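Side-chain contacts in phosphoserine aminotransferase (Bacillus circulans, PDB 2C0R), which catalyses the reversible, pyridoxal-phosphate-dependent transfer of an amino group from phosphoserine or phosphohydroxythreonine to 2-oxoglutarate: residues R269-L274 and E345-L350; E320-L325 and V351-H356; M40-A45 and Y237-S242. The protein carries 1 engineered substitution. One frame throughout, in Å; residues are numbered along the deposited sequence.

In the fold
Interactions 1 and 2 are neighbours, their centres 11 Å apart, and both draw on helix 344-361: its earlier turns lie against helix 260-280, and the following ones against E320-L325. They merge at the side chain of F322, whose CZ is 3.5 Å from A349 O, and at the leucine pair L350 CD1 and L325 CD1, 3.7 Å apart. Interaction 3 stands apart from this C-terminal packing, its centre 39 Å from that of interaction 1 and 42 Å from that of interaction 2, with nearest atoms about 24 Å away in each case. There N238 and T239 reach across the dimer interface to a pyridoxal phosphate also held by the second subunit.

Interaction 1 of 3, residues R269-L274 and E345-L350; sequences RKKASL and ESCEAL
C347 and K271 meet where helices 260-280 and 344-361 lie side by side in the C-terminal part of this class-V aminotransferase. The two short segments run almost parallel, their directions differing by 4° and their axes 9.5 Å apart at closest approach. C347 has the most surface buried. With SG beside its backbone N and anti to the carbonyl carbon (chi1 -66°), it sets the sulfur alongside the base of the lysine: C347 SG is 3.8 Å from K271 CB, and K271 CG lies almost as near. This is a contact of sulfur with aliphatic carbon. The charged end of K271 is elsewhere. Bends at chi2 and chi3 carry NZ away from the neighbouring helix to a set of oxygens, the carbonyls of I338, Y339 and V342 and the side-chain OD1 of N268, so this buried ammonium group is well supplied with acceptors. I338 also touches C347, and Y344 packs on both K271 and L274.

One turn further along, L274 points at the second helix and makes its contact through a single methyl. L274 CD2 touches the backbone of that helix more than its side chains: it sits 3.8 Å from C347 O and 4.4 Å from C347 CB. L274 CD2 also reaches E348, 3.8 Å from E348 CA and 4.0 Å from E348 CG.

Interaction 2 of 3, residues E320-L325 and V351-H356; sequences EGFVGL and VQFMEH
E320 and F322 lie on either side of G321, the C-prime residue of the Schellman motif that ends helix 307-319, and both bring their side chains against F353 on helix 344-361. G321 has the positive phi (97°) that the motif requires, and F322 N returns to S317 O as part of it. The chain then enters the short strand 322-323, which pairs in parallel with strand 6-7; backbone bonds join this stretch to Y6 and F8.

The larger share of the contact is between the two phenylalanines. F322 approaches with one corner of its ring: F322 CE1 is 3.7 Å from F353 CB, and F322 CZ follows close behind. The rings themselves meet obliquely, centroids 5.5 Å apart and planes at 43°. F353 is set up for this by a first torsion that holds CG anti to the backbone N (chi1 174°), sending the ring out from the helix toward the turn. Further along that ring, E320 CG lies 4.1 Å from both CD1 and CE1 of F353. It is the aliphatic part of the glutamate that touches, the side chain crossing the phenylalanine at about a right angle.

F313 meets F353 edge-to-face, Y6 lies by the F322 ring, and S317 touches both phenylalanines. Helix 307-319, capped by its glycine turn, and the strand that follows thus pack together on helix 344-361: a Schellman-capped helix leading directly into a beta strand, with a second helix packed against the junction.

Interaction 3 of 3, residues M40-A45 and Y237-S242; sequences MSHRGA and YNTPPS. With PLP (pyridoxal-5'-phosphate), chain D.
H42 and T239 have the nearest CA atoms of two irregular loops, 6.5 Å apart. S41 to G44 form a type I turn, which overlaps an ST turn in which S41 OG accepts from R43 N, and G44 then serves as N-cap of helix 45-61. On the other side P241, centre of an inverse gamma turn, is the N-cap of helix 242-257.

The imidazole of H42 does most of the touching. Its CG is wedged between the backbone N and the carbonyl carbon (chi1 61°), which lays the ring across the T239 backbone. T239 CA sits over one face in a CH-pi contact, 4.1 Å from the ring centroid and 18° off its normal, while R43 CG covers the opposite face near the rim. P240 comes in obliquely, with CD 3.5 Å from H42 CB. At the ring edge, in plane, a water lies 2.9 Å from H42 NE2; it also donates a weak bond to Y237 O. A second water links M40 O to S242 OG.

Beyond the histidine, the 237-242 loop grips the cofactor phosphate. T239 gives O2P of the pyridoxal phosphate two bonds, from OG1 at 2.7 Å and from its backbone N at 2.9 Å. N238 ND2 donates to the phosphate O3P of the cofactor at 2.9 Å in a fairly straight bond (163°), with G75 O of the second subunit as a weak further partner. A77, S78, T153 and Q196 of that subunit bind the same cofactor. R43, in the same turn as H42, probably binds the substrate L-glutamate, as in related enzymes. A phosphate pocket completed by residues of both subunits is characteristic of the dimeric fold-type I aminotransferases.

Interaction 1 of 3, residues R269-L274 and E345-L350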
loop_
_atom_site.group_PDB
_atom_site.type_symbol
_atom_site.label_atom_id
_atom_site.label_comp_id
_atom_site.label_asym_id
_atom_site.label_seq_id
_atom_site.Cartn_x
_atom_site.Cartn_y
_atom_site.Cartn_z
ATOM N N ARG A 269 11.459 2.754 27.676
ATOM C CA ARG A 269 12.570 2.255 28.506
ATOM C C ARG A 269 12.016 1.568 29.735
ATOM O O ARG A 269 12.544 0.547 30.197
ATOM C CB ARG A 269 13.454 3.442 28.856
ATOM C CG ARG A 269 14.646 3.088 29.770
ATOM C CD ARG A 269 15.825 2.504 29.075
ATOM N NE ARG A 269 15.716 1.156 28.534
ATOM C CZ ARG A 269 15.959 0.066 29.263
ATOM N NH1 ARG A 269 16.286 0.136 30.558
ATOM N NH2 ARG A 269 15.853 -1.109 28.663
ATOM N N LYS A 270 10.939 2.173 30.293
ATOM C CA LYS A 270 10.325 1.565 31.468
ATOM C C LYS A 270 9.768 0.182 31.175
ATOM O O LYS A 270 9.898 -0.766 31.948
ATOM C CB LYS A 270 9.234 2.517 31.914
ATOM C CG LYS A 270 8.283 2.006 32.989
ATOM C CD LYS A 270 7.254 3.087 33.279
ATOM C CE LYS A 270 6.160 2.566 34.201
ATOM N NZ LYS A 270 5.094 3.610 34.306
ATOM N N LYS A 271 9.061 0.075 30.031
ATOM C CA LYS A 271 8.550 -1.220 29.598
ATOM C C LYS A 271 9.661 -2.242 29.414
ATOM O O LYS A 271 9.579 -3.380 29.889
ATOM C CB LYS A 271 7.788 -1.103 28.256
ATOM C CG LYS A 271 6.467 -0.361 28.405
ATOM C CD LYS A 271 6.073 0.417 27.140
ATOM C CE LYS A 271 6.248 -0.355 25.866
ATOM N NZ LYS A 271 5.732 0.412 24.697
ATOM N N ALA A 272 10.709 -1.862 28.679
ATOM C CA ALA A 272 11.780 -2.793 28.375
ATOM C C ALA A 272 12.497 -3.212 29.661
ATOM O O ALA A 272 12.860 -4.378 29.788
ATOM C CB ALA A 272 12.757 -2.130 27.409
ATOM N N SER A 273 12.675 -2.235 30.556
ATOM C CA SER A 273 13.445 -2.503 31.772
ATOM C C SER A 273 12.712 -3.565 32.563
ATOM O O SER A 273 13.358 -4.457 33.136
ATOM C CB SER A 273 13.553 -1.204 32.567
ATOM O OG SER A 273 14.151 -1.421 33.855
ATOM N N LEU A 274 11.377 -3.506 32.605
ATOM C CA LEU A 274 10.662 -4.518 33.400
ATOM C C LEU A 274 10.871 -5.915 32.865
ATOM O O LEU A 274 11.069 -6.902 33.583
ATOM C CB LEU A 274 9.181 -4.117 33.355
ATOM C CG LEU A 274 8.332 -4.928 34.344
ATOM C CD1 LEU A 274 8.509 -4.372 35.753
ATOM C CD2 LEU A 274 6.888 -4.873 33.900
ATOM N N GLU A 345 0.888 -1.885 30.919
ATOM C CA GLU A 345 0.111 -2.972 31.534
ATOM C C GLU A 345 0.271 -4.292 30.780
ATOM O O GLU A 345 0.224 -5.365 31.432
ATOM C CB GLU A 345 -1.357 -2.509 31.622
ATOM C CG GLU A 345 -1.488 -1.374 32.625
ATOM C CD GLU A 345 -1.066 0.008 32.127
ATOM O OE1 GLU A 345 -0.797 0.164 30.900
ATOM O OE2 GLU A 345 -0.958 0.958 32.950
ATOM N N SER A 346 0.462 -4.282 29.456
ATOM C CA SER A 346 0.730 -5.552 28.779
ATOM C C SER A 346 2.044 -6.167 29.254
ATOM O O SER A 346 2.204 -7.387 29.422
ATOM C CB SER A 346 0.817 -5.359 27.263
ATOM O OG SER A 346 -0.490 -5.138 26.729
ATOM N N CYS A 347 3.020 -5.272 29.472
ATOM C CA CYS A 347 4.342 -5.725 29.911
ATOM C C CYS A 347 4.281 -6.250 31.345
ATOM O O CYS A 347 4.903 -7.230 31.692
ATOM C CB CYS A 347 5.301 -4.542 29.800
ATOM S SG CYS A 347 5.496 -4.082 28.048
ATOM N N GLU A 348 3.536 -5.594 32.221
ATOM C CA GLU A 348 3.358 -6.129 33.593
ATOM C C GLU A 348 2.702 -7.488 33.565
ATOM O O GLU A 348 3.093 -8.417 34.282
ATOM C CB GLU A 348 2.462 -5.179 34.385
ATOM C CG GLU A 348 3.103 -3.866 34.752
ATOM C CD GLU A 348 2.116 -2.998 35.530
ATOM O OE1 GLU A 348 1.071 -2.664 34.933
ATOM O OE2 GLU A 348 2.388 -2.651 36.696
ATOM N N ALA A 349 1.693 -7.627 32.700
ATOM C CA ALA A 349 1.061 -8.940 32.593
ATOM C C ALA A 349 2.028 -9.986 32.099
ATOM O O ALA A 349 2.074 -11.105 32.619
ATOM C CB ALA A 349 -0.174 -8.845 31.697
ATOM N N LEU A 350 2.864 -9.636 31.115
ATOM C CA LEU A 350 3.825 -10.590 30.596
ATOM C C LEU A 350 4.803 -11.045 31.669
ATOM O O LEU A 350 5.115 -12.247 31.827
ATOM C CB LEU A 350 4.594 -9.940 29.412
ATOM C CG LEU A 350 5.758 -10.806 28.907
ATOM C CD1 LEU A 350 5.278 -12.154 28.424
ATOM C CD2 LEU A 350 6.542 -10.033 27.831
#

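Interaction 2 of 3, residues E320-L325 and V351-H356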
loop_
_atom_site.group_PDB
_atom_site.type_symbol
_atom_site.label_atom_id
_atom_site.label_comp_id
_atom_site.label_asym_id
_atom_site.label_seq_id
_atom_site.Cartn_x
_atom_site.Cartn_y
_atom_site.Cartn_z
ATOM N N GLU A 320 -3.655 -17.364 28.149
ATOM C CA GLU A 320 -3.822 -16.236 29.079
ATOM C C GLU A 320 -3.938 -14.898 28.349
ATOM O O GLU A 320 -3.816 -13.853 29.008
ATOM C CB GLU A 320 -2.650 -16.146 30.065
ATOM C CG GLU A 320 -2.362 -17.457 30.803
ATOM C CD GLU A 320 -3.593 -17.854 31.600
ATOM O OE1 GLU A 320 -3.782 -19.071 31.860
ATOM O OE2 GLU A 320 -4.337 -16.909 31.936
ATOM N N GLY A 321 -4.171 -14.886 27.038
ATOM C CA GLY A 321 -4.484 -13.632 26.344
ATOM C C GLY A 321 -3.323 -12.955 25.658
ATOM O O GLY A 321 -3.450 -11.872 25.089
ATOM N N PHE A 322 -2.144 -13.570 25.674
ATOM C CA PHE A 322 -1.006 -13.048 24.971
ATOM C C PHE A 322 -1.000 -13.468 23.505
ATOM O O PHE A 322 -1.322 -14.597 23.157
ATOM C CB PHE A 322 0.316 -13.564 25.621
ATOM C CG PHE A 322 0.427 -13.031 27.035
ATOM C CD1 PHE A 322 -0.031 -13.800 28.104
ATOM C CD2 PHE A 322 0.985 -11.786 27.262
ATOM C CE1 PHE A 322 0.068 -13.309 29.393
ATOM C CE2 PHE A 322 1.063 -11.303 28.576
ATOM C CZ PHE A 322 0.594 -12.066 29.630
ATOM N N VAL A 323 -0.594 -12.495 22.693
ATOM C CA VAL A 323 -0.512 -12.711 21.258
ATOM C C VAL A 323 0.879 -12.375 20.768
ATOM O O VAL A 323 1.426 -11.303 21.128
ATOM C CB VAL A 323 -1.571 -11.804 20.562
ATOM C CG1 VAL A 323 -1.451 -11.893 19.061
ATOM C CG2 VAL A 323 -2.947 -12.219 21.101
ATOM N N GLY A 324 1.457 -13.251 19.954
ATOM C CA GLY A 324 2.669 -12.898 19.180
ATOM C C GLY A 324 3.995 -13.135 19.842
ATOM O O GLY A 324 5.024 -12.686 19.297
ATOM N N LEU A 325 4.087 -13.843 20.966
ATOM C CA LEU A 325 5.366 -13.986 21.671
ATOM C C LEU A 325 6.285 -15.021 21.045
ATOM O O LEU A 325 7.476 -15.034 21.370
ATOM C CB LEU A 325 5.124 -14.376 23.149
ATOM C CG LEU A 325 4.470 -13.287 23.980
ATOM C CD1 LEU A 325 4.021 -13.795 25.323
ATOM C CD2 LEU A 325 5.410 -12.093 24.148
ATOM N N VAL A 351 5.302 -10.096 32.458
ATOM C CA VAL A 351 6.286 -10.445 33.488
ATOM C C VAL A 351 5.648 -11.341 34.521
ATOM O O VAL A 351 6.301 -12.251 35.042
ATOM C CB VAL A 351 6.841 -9.141 34.108
ATOM C CG1 VAL A 351 7.506 -9.396 35.454
ATOM C CG2 VAL A 351 7.782 -8.495 33.083
ATOM N N GLN A 352 4.377 -11.092 34.845
ATOM C CA GLN A 352 3.650 -11.944 35.799
ATOM C C GLN A 352 3.540 -13.340 35.227
ATOM O O GLN A 352 3.827 -14.320 35.934
ATOM C CB GLN A 352 2.280 -11.356 36.087
ATOM C CG GLN A 352 2.235 -10.018 36.802
ATOM C CD GLN A 352 0.862 -9.411 36.993
ATOM O OE1 GLN A 352 0.765 -8.199 37.248
ATOM N NE2 GLN A 352 -0.210 -10.193 36.891
ATOM N N PHE A 353 3.142 -13.426 33.957
ATOM C CA PHE A 353 3.070 -14.727 33.299
ATOM C C PHE A 353 4.422 -15.429 33.296
ATOM O O PHE A 353 4.511 -16.620 33.566
ATOM C CB PHE A 353 2.533 -14.557 31.875
ATOM C CG PHE A 353 2.598 -15.891 31.127
ATOM C CD1 PHE A 353 1.612 -16.841 31.382
ATOM C CD2 PHE A 353 3.605 -16.180 30.210
ATOM C CE1 PHE A 353 1.654 -18.071 30.750
ATOM C CE2 PHE A 353 3.648 -17.419 29.581
ATOM C CZ PHE A 353 2.662 -18.355 29.837
ATOM N N MET A 354 5.464 -14.667 32.991
ATOM C CA MET A 354 6.793 -15.255 32.976
ATOM C C MET A 354 7.201 -15.759 34.348
ATOM O O MET A 354 7.868 -16.786 34.452
ATOM C CB MET A 354 7.822 -14.199 32.498
ATOM C CG MET A 354 7.751 -14.012 30.987
ATOM S SD MET A 354 8.745 -12.583 30.480
ATOM C CE MET A 354 10.410 -13.228 30.732
ATOM N N GLU A 355 6.809 -15.052 35.413
ATOM C CA GLU A 355 7.133 -15.514 36.767
ATOM C C GLU A 355 6.404 -16.810 37.081
ATOM O O GLU A 355 6.994 -17.752 37.595
ATOM C CB GLU A 355 6.748 -14.412 37.758
ATOM C CG GLU A 355 7.006 -14.877 39.183
ATOM C CD GLU A 355 8.453 -14.939 39.615
ATOM O OE1 GLU A 355 8.701 -15.551 40.663
ATOM O OE2 GLU A 355 9.354 -14.389 38.931
ATOM N N HIS A 356 5.112 -16.891 36.775
ATOM C CA HIS A 356 4.341 -18.117 36.941
ATOM C C HIS A 356 4.930 -19.291 36.153
ATOM O O HIS A 356 5.047 -20.422 36.674
ATOM C CB HIS A 356 2.875 -17.968 36.497
ATOM C CG HIS A 356 2.134 -19.279 36.415
ATOM N ND1 HIS A 356 1.802 -20.041 37.525
ATOM C CD2 HIS A 356 1.650 -19.987 35.364
ATOM C CE1 HIS A 356 1.167 -21.142 37.191
ATOM N NE2 HIS A 356 1.056 -21.128 35.867
#

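Interaction 3 of 3, residues M40-A45 and Y237-S242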
loop_
_atom_site.group_PDB
_atom_site.type_symbol
_atom_site.label_atom_id
_atom_site.label_comp_id
_atom_site.label_asym_id
_atom_site.label_seq_id
_atom_site.Cartn_x
_atom_site.Cartn_y
_atom_site.Cartn_z
ATOM N N MET A 40 -12.459 9.820 -0.486
ATOM C CA MET A 40 -12.274 11.193 -0.984
ATOM C C MET A 40 -11.118 11.235 -1.972
ATOM O O MET A 40 -10.213 10.373 -1.970
ATOM C CB MET A 40 -11.899 12.080 0.190
ATOM C CG MET A 40 -13.032 12.153 1.205
ATOM S SD MET A 40 -12.503 13.379 2.402
ATOM C CE MET A 40 -13.855 13.207 3.573
ATOM N N SER A 41 -11.096 12.239 -2.827
ATOM C CA SER A 41 -10.030 12.384 -3.792
ATOM C C SER A 41 -8.712 12.661 -3.093
ATOM O O SER A 41 -8.668 13.501 -2.180
ATOM C CB SER A 41 -10.364 13.589 -4.685
ATOM O OG SER A 41 -9.290 13.761 -5.633
ATOM N N HIS A 42 -7.660 12.034 -3.590
ATOM C CA HIS A 42 -6.319 12.343 -3.068
ATOM C C HIS A 42 -5.840 13.692 -3.548
ATOM O O HIS A 42 -4.851 14.176 -2.980
ATOM C CB HIS A 42 -5.306 11.262 -3.403
ATOM C CG HIS A 42 -5.131 11.065 -4.871
ATOM N ND1 HIS A 42 -6.196 10.719 -5.680
ATOM C CD2 HIS A 42 -4.056 11.182 -5.668
ATOM C CE1 HIS A 42 -5.738 10.626 -6.926
ATOM N NE2 HIS A 42 -4.437 10.893 -6.930
ATOM N N ARG A 43 -6.522 14.310 -4.497
ATOM C CA ARG A 43 -6.199 15.661 -4.927
ATOM C C ARG A 43 -7.267 16.624 -4.475
ATOM O O ARG A 43 -7.306 17.774 -4.931
ATOM C CB ARG A 43 -6.070 15.734 -6.454
ATOM C CG ARG A 43 -4.951 14.812 -6.956
ATOM C CD ARG A 43 -3.853 14.785 -5.942
ATOM N NE ARG A 43 -2.876 15.817 -6.035
ATOM C CZ ARG A 43 -1.892 15.912 -6.948
ATOM N NH1 ARG A 43 -1.686 15.052 -7.946
ATOM N NH2 ARG A 43 -1.083 16.952 -6.823
ATOM N N GLY A 44 -8.146 16.195 -3.556
ATOM C CA GLY A 44 -9.046 17.148 -2.927
ATOM C C GLY A 44 -8.450 17.792 -1.690
ATOM O O GLY A 44 -7.590 17.208 -1.052
ATOM N N ALA A 45 -8.924 18.974 -1.294
ATOM C CA ALA A 45 -8.301 19.701 -0.187
ATOM C C ALA A 45 -8.433 18.991 1.149
ATOM O O ALA A 45 -7.568 19.161 2.013
ATOM C CB ALA A 45 -8.882 21.112 -0.025
ATOM N N TYR A 237 1.863 11.469 -7.040
ATOM C CA TYR A 237 1.931 11.177 -8.455
ATOM C C TYR A 237 0.864 10.182 -8.857
ATOM O O TYR A 237 0.228 10.341 -9.889
ATOM C CB TYR A 237 3.349 10.643 -8.808
ATOM C CG TYR A 237 3.370 10.178 -10.267
ATOM C CD1 TYR A 237 3.487 11.074 -11.332
ATOM C CD2 TYR A 237 3.291 8.818 -10.560
ATOM C CE1 TYR A 237 3.495 10.598 -12.641
ATOM C CE2 TYR A 237 3.286 8.352 -11.848
ATOM C CZ TYR A 237 3.386 9.250 -12.887
ATOM O OH TYR A 237 3.412 8.741 -14.182
ATOM N N ASN A 238 0.724 9.156 -8.038
ATOM C CA ASN A 238 -0.409 8.241 -8.176
ATOM C C ASN A 238 -1.210 8.212 -6.877
ATOM O O ASN A 238 -0.956 9.008 -5.971
ATOM C CB ASN A 238 -0.007 6.845 -8.616
ATOM C CG ASN A 238 0.584 6.018 -7.522
ATOM O OD1 ASN A 238 1.185 6.503 -6.575
ATOM N ND2 ASN A 238 0.399 4.689 -7.677
ATOM N N THR A 239 -2.176 7.304 -6.836
ATOM C CA THR A 239 -3.059 7.329 -5.666
ATOM C C THR A 239 -2.274 6.860 -4.442
ATOM O O THR A 239 -1.776 5.743 -4.449
ATOM C CB THR A 239 -4.312 6.468 -5.902
ATOM O OG1 THR A 239 -4.832 6.836 -7.198
ATOM C CG2 THR A 239 -5.304 6.791 -4.813
ATOM N N PRO A 240 -2.148 7.649 -3.379
ATOM C CA PRO A 240 -1.425 7.179 -2.197
ATOM C C PRO A 240 -2.271 6.223 -1.356
ATOM O O PRO A 240 -3.476 6.072 -1.597
ATOM C CB PRO A 240 -1.199 8.508 -1.453
ATOM C CG PRO A 240 -2.480 9.277 -1.728
ATOM C CD PRO A 240 -2.662 9.011 -3.193
ATOM N N PRO A 241 -1.666 5.583 -0.368
ATOM C CA PRO A 241 -2.392 4.774 0.632
ATOM C C PRO A 241 -3.091 5.688 1.639
ATOM O O PRO A 241 -2.600 5.904 2.748
ATOM C CB PRO A 241 -1.277 3.921 1.241
ATOM C CG PRO A 241 -0.055 4.776 1.115
ATOM C CD PRO A 241 -0.190 5.534 -0.193
ATOM N N SER A 242 -4.214 6.223 1.176
ATOM C CA SER A 242 -4.750 7.398 1.862
ATOM C C SER A 242 -5.233 7.029 3.264
ATOM O O SER A 242 -5.007 7.816 4.180
ATOM C CB SER A 242 -5.819 8.097 1.030
ATOM O OG SER A 242 -6.708 7.174 0.511
HETATM N N1 PLP D . -5.144 2.801 -14.765
HETATM C C2 PLP D . -6.436 3.233 -14.796
HETATM C C2A PLP D . -7.403 2.719 -15.838
HETATM C C3 PLP D . -6.844 4.109 -13.796
HETATM O O3 PLP D . -8.142 4.486 -13.841
HETATM C C4 PLP D . -6.002 4.486 -12.772
HETATM C C4A PLP D . -6.384 5.441 -11.617
HETATM C C5 PLP D . -4.704 4.062 -12.817
HETATM C C6 PLP D . -4.292 3.189 -13.790
HETATM C C5A PLP D . -3.651 4.551 -11.819
HETATM O O4P PLP D . -3.814 3.876 -10.557
HETATM P P PLP D . -2.895 4.159 -9.305
HETATM O O1P PLP D . -3.304 3.146 -8.276
HETATM O O2P PLP D . -3.169 5.590 -8.910
HETATM O O3P PLP D . -1.476 3.972 -9.771
HETATM O O HOH W 1 -9.071 8.814 0.030
HETATM O O HOH W 2 -2.421 11.515 -8.874
#